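Local atomic coordinates of alpha-galacturonidase (Bacillus subtilis, PDB entry 3FEF), a protein that hydrolyses alpha-1,4-linked di-galacturonate to galacturonic acid as a family 4 glycoside hydrolase that requires NAD(+) and manganese. Residues 149-152 with 153-157. Numbering follows the deposited sequence.
Sequences MSVC and TRVLY
Thr153 grips the carbonyl oxygen of Met149, one helical turn back, with two donors: its backbone N at 2.9 Å from Met149 O and its hydroxyl OG1 at 2.7 Å from the same atom. The two reach the oxygen from opposite faces of the carbonyl plane, the hydroxyl tilted 30° out of it. The hydroxyl gets there because chi1 (-51°) sets OG1 beside the residue's own backbone N, anti to the carbonyl carbon, and so back toward the preceding turn. OG1 also accepts a hydrogen bond from Asn144 ND2, so this buried hydroxyl has two polar partners. A valine here lacks the hydroxyl and would probably leave Met149 O with the backbone N-H alone and the Asn144 amide without this mate. Met149, present as selenomethionine, runs alongside Thr153, its CG 4.1 Å from OG1, and its bent chain ends against Cys169, a metal ligand, close to the bound magnesium ion. On another flank, Val151 CG1 meets Val155 CG2 at 4.2 Å, beside the backbone bond from Val155 N to Val151 O (2.9 Å). Arg154 lays its CB 3.0 Å from Ser150 O before its guanidinium leaves to form a salt bridge with Glu397. Helix 149-159 is the crossover of the beta-alpha-beta unit between parallel strands 141-144 and 164-167 of the Rossmann-like domain; Val151, Cys152 and Leu156 pack on helix 112-136, while Ser150 and Val151 touch helix 383-405.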
HETATM    1  N   MSE A 149      26.589  -1.093   1.414  1.00 26.53           N
HETATM    2  CA  MSE A 149      25.898  -0.005   0.731  1.00 26.10           C
HETATM    3  C   MSE A 149      24.467   0.233   1.229  1.00 25.17           C
HETATM    4  O   MSE A 149      24.087   1.355   1.535  1.00 24.64           O
HETATM    5  CB  MSE A 149      25.846  -0.334  -0.744  1.00 27.68           C
HETATM    6  CG  MSE A 149      24.947   0.591  -1.504  1.00 34.73           C
HETATM    7 SE   MSE A 149      26.047   1.961  -2.268  1.00 42.60          SE
HETATM    8  CE  MSE A 149      26.564   1.072  -3.852  1.00 31.53           C
ATOM      9  N   SER A 150      23.689  -0.840   1.296  1.00 23.19           N
ATOM     10  CA  SER A 150      22.294  -0.767   1.683  1.00 25.48           C
ATOM     11  C   SER A 150      22.088  -0.281   3.118  1.00 26.11           C
ATOM     12  O   SER A 150      21.171   0.476   3.391  1.00 30.85           O
ATOM     13  CB  SER A 150      21.640  -2.129   1.476  1.00 25.38           C
ATOM     14  OG  SER A 150      21.810  -2.548   0.125  1.00 28.45           O
ATOM     15  N   VAL A 151      22.945  -0.707   4.030  1.00 23.66           N
ATOM     16  CA  VAL A 151      22.859  -0.252   5.401  1.00 21.94           C
ATOM     17  C   VAL A 151      23.294   1.200   5.565  1.00 22.01           C
ATOM     18  O   VAL A 151      22.573   1.984   6.158  1.00 20.44           O
ATOM     19  CB  VAL A 151      23.694  -1.160   6.346  1.00 25.93           C
ATOM     20  CG1 VAL A 151      23.851  -0.487   7.721  1.00 24.85           C
ATOM     21  CG2 VAL A 151      23.026  -2.573   6.460  1.00 21.67           C
ATOM     22  N   CYS A 152      24.460   1.565   5.028  1.00 21.36           N
ATOM     23  CA  CYS A 152      24.967   2.928   5.160  1.00 23.73           C
ATOM     24  C   CYS A 152      24.007   3.908   4.551  1.00 23.68           C
ATOM     25  O   CYS A 152      23.634   4.911   5.155  1.00 23.46           O
ATOM     26  CB  CYS A 152      26.319   3.085   4.446  1.00 27.24           C
ATOM     27  SG  CYS A 152      27.609   2.100   5.177  1.00 37.68           S
ATOM     28  N   THR A 153      23.600   3.630   3.325  1.00 21.89           N
ATOM     29  CA  THR A 153      22.705   4.552   2.668  1.00 23.65           C
ATOM     30  C   THR A 153      21.396   4.648   3.450  1.00 24.40           C
ATOM     31  O   THR A 153      20.813   5.718   3.555  1.00 22.14           O
ATOM     32  CB  THR A 153      22.474   4.118   1.213  1.00 24.64           C
ATOM     33  OG1 THR A 153      23.759   3.914   0.601  1.00 27.16           O
ATOM     34  CG2 THR A 153      21.730   5.182   0.459  1.00 23.79           C
ATOM     35  N   ARG A 154      20.935   3.526   3.999  1.00 22.66           N
ATOM     36  CA  ARG A 154      19.662   3.538   4.693  1.00 23.11           C
ATOM     37  C   ARG A 154      19.744   4.368   5.961  1.00 21.82           C
ATOM     38  O   ARG A 154      18.767   4.993   6.349  1.00 24.69           O
ATOM     39  CB  ARG A 154      19.223   2.127   5.052  1.00 22.29           C
ATOM     40  CG  ARG A 154      17.898   2.105   5.769  1.00 24.46           C
ATOM     41  CD  ARG A 154      16.698   2.433   4.852  1.00 22.59           C
ATOM     42  NE  ARG A 154      15.500   1.981   5.556  1.00 25.89           N
ATOM     43  CZ  ARG A 154      14.596   2.785   6.098  1.00 25.46           C
ATOM     44  NH1 ARG A 154      14.689   4.097   5.959  1.00 28.17           N
ATOM     45  NH2 ARG A 154      13.585   2.269   6.759  1.00 27.00           N
ATOM     46  N   VAL A 155      20.915   4.372   6.593  1.00 21.80           N
ATOM     47  CA  VAL A 155      21.124   5.105   7.842  1.00 23.70           C
ATOM     48  C   VAL A 155      21.054   6.587   7.547  1.00 25.72           C
ATOM     49  O   VAL A 155      20.467   7.344   8.311  1.00 24.71           O
ATOM     50  CB  VAL A 155      22.476   4.723   8.523  1.00 25.45           C
ATOM     51  CG1 VAL A 155      22.840   5.710   9.667  1.00 24.26           C
ATOM     52  CG2 VAL A 155      22.426   3.278   9.036  1.00 22.14           C
ATOM     53  N   LEU A 156      21.643   7.008   6.426  1.00 24.04           N
ATOM     54  CA  LEU A 156      21.520   8.406   6.026  1.00 23.42           C
ATOM     55  C   LEU A 156      20.045   8.875   6.069  1.00 25.68           C
ATOM     56  O   LEU A 156      19.725   9.919   6.647  1.00 23.24           O
ATOM     57  CB  LEU A 156      22.140   8.630   4.635  1.00 21.85           C
ATOM     58  CG  LEU A 156      23.654   8.434   4.562  1.00 21.90           C
ATOM     59  CD1 LEU A 156      24.239   8.712   3.166  1.00 19.17           C
ATOM     60  CD2 LEU A 156      24.334   9.314   5.641  1.00 23.14           C
ATOM     61  N   TYR A 157      19.148   8.113   5.440  1.00 25.11           N
ATOM     62  CA  TYR A 157      17.753   8.523   5.363  1.00 23.85           C
ATOM     63  C   TYR A 157      17.033   8.422   6.707  1.00 25.47           C
ATOM     64  O   TYR A 157      16.135   9.212   6.986  1.00 25.13           O
ATOM     65  CB  TYR A 157      16.983   7.719   4.293  1.00 23.70           C
ATOM     66  CG  TYR A 157      17.224   8.233   2.892  1.00 21.55           C
ATOM     67  CD1 TYR A 157      18.267   7.732   2.123  1.00 16.91           C
ATOM     68  CD2 TYR A 157      16.438   9.240   2.356  1.00 18.53           C
ATOM     69  CE1 TYR A 157      18.513   8.203   0.844  1.00 16.03           C
ATOM     70  CE2 TYR A 157      16.674   9.726   1.055  1.00 19.62           C
ATOM     71  CZ  TYR A 157      17.717   9.195   0.318  1.00 18.98           C
ATOM     72  OH  TYR A 157      17.981   9.655  -0.956  1.00 20.56           O
TER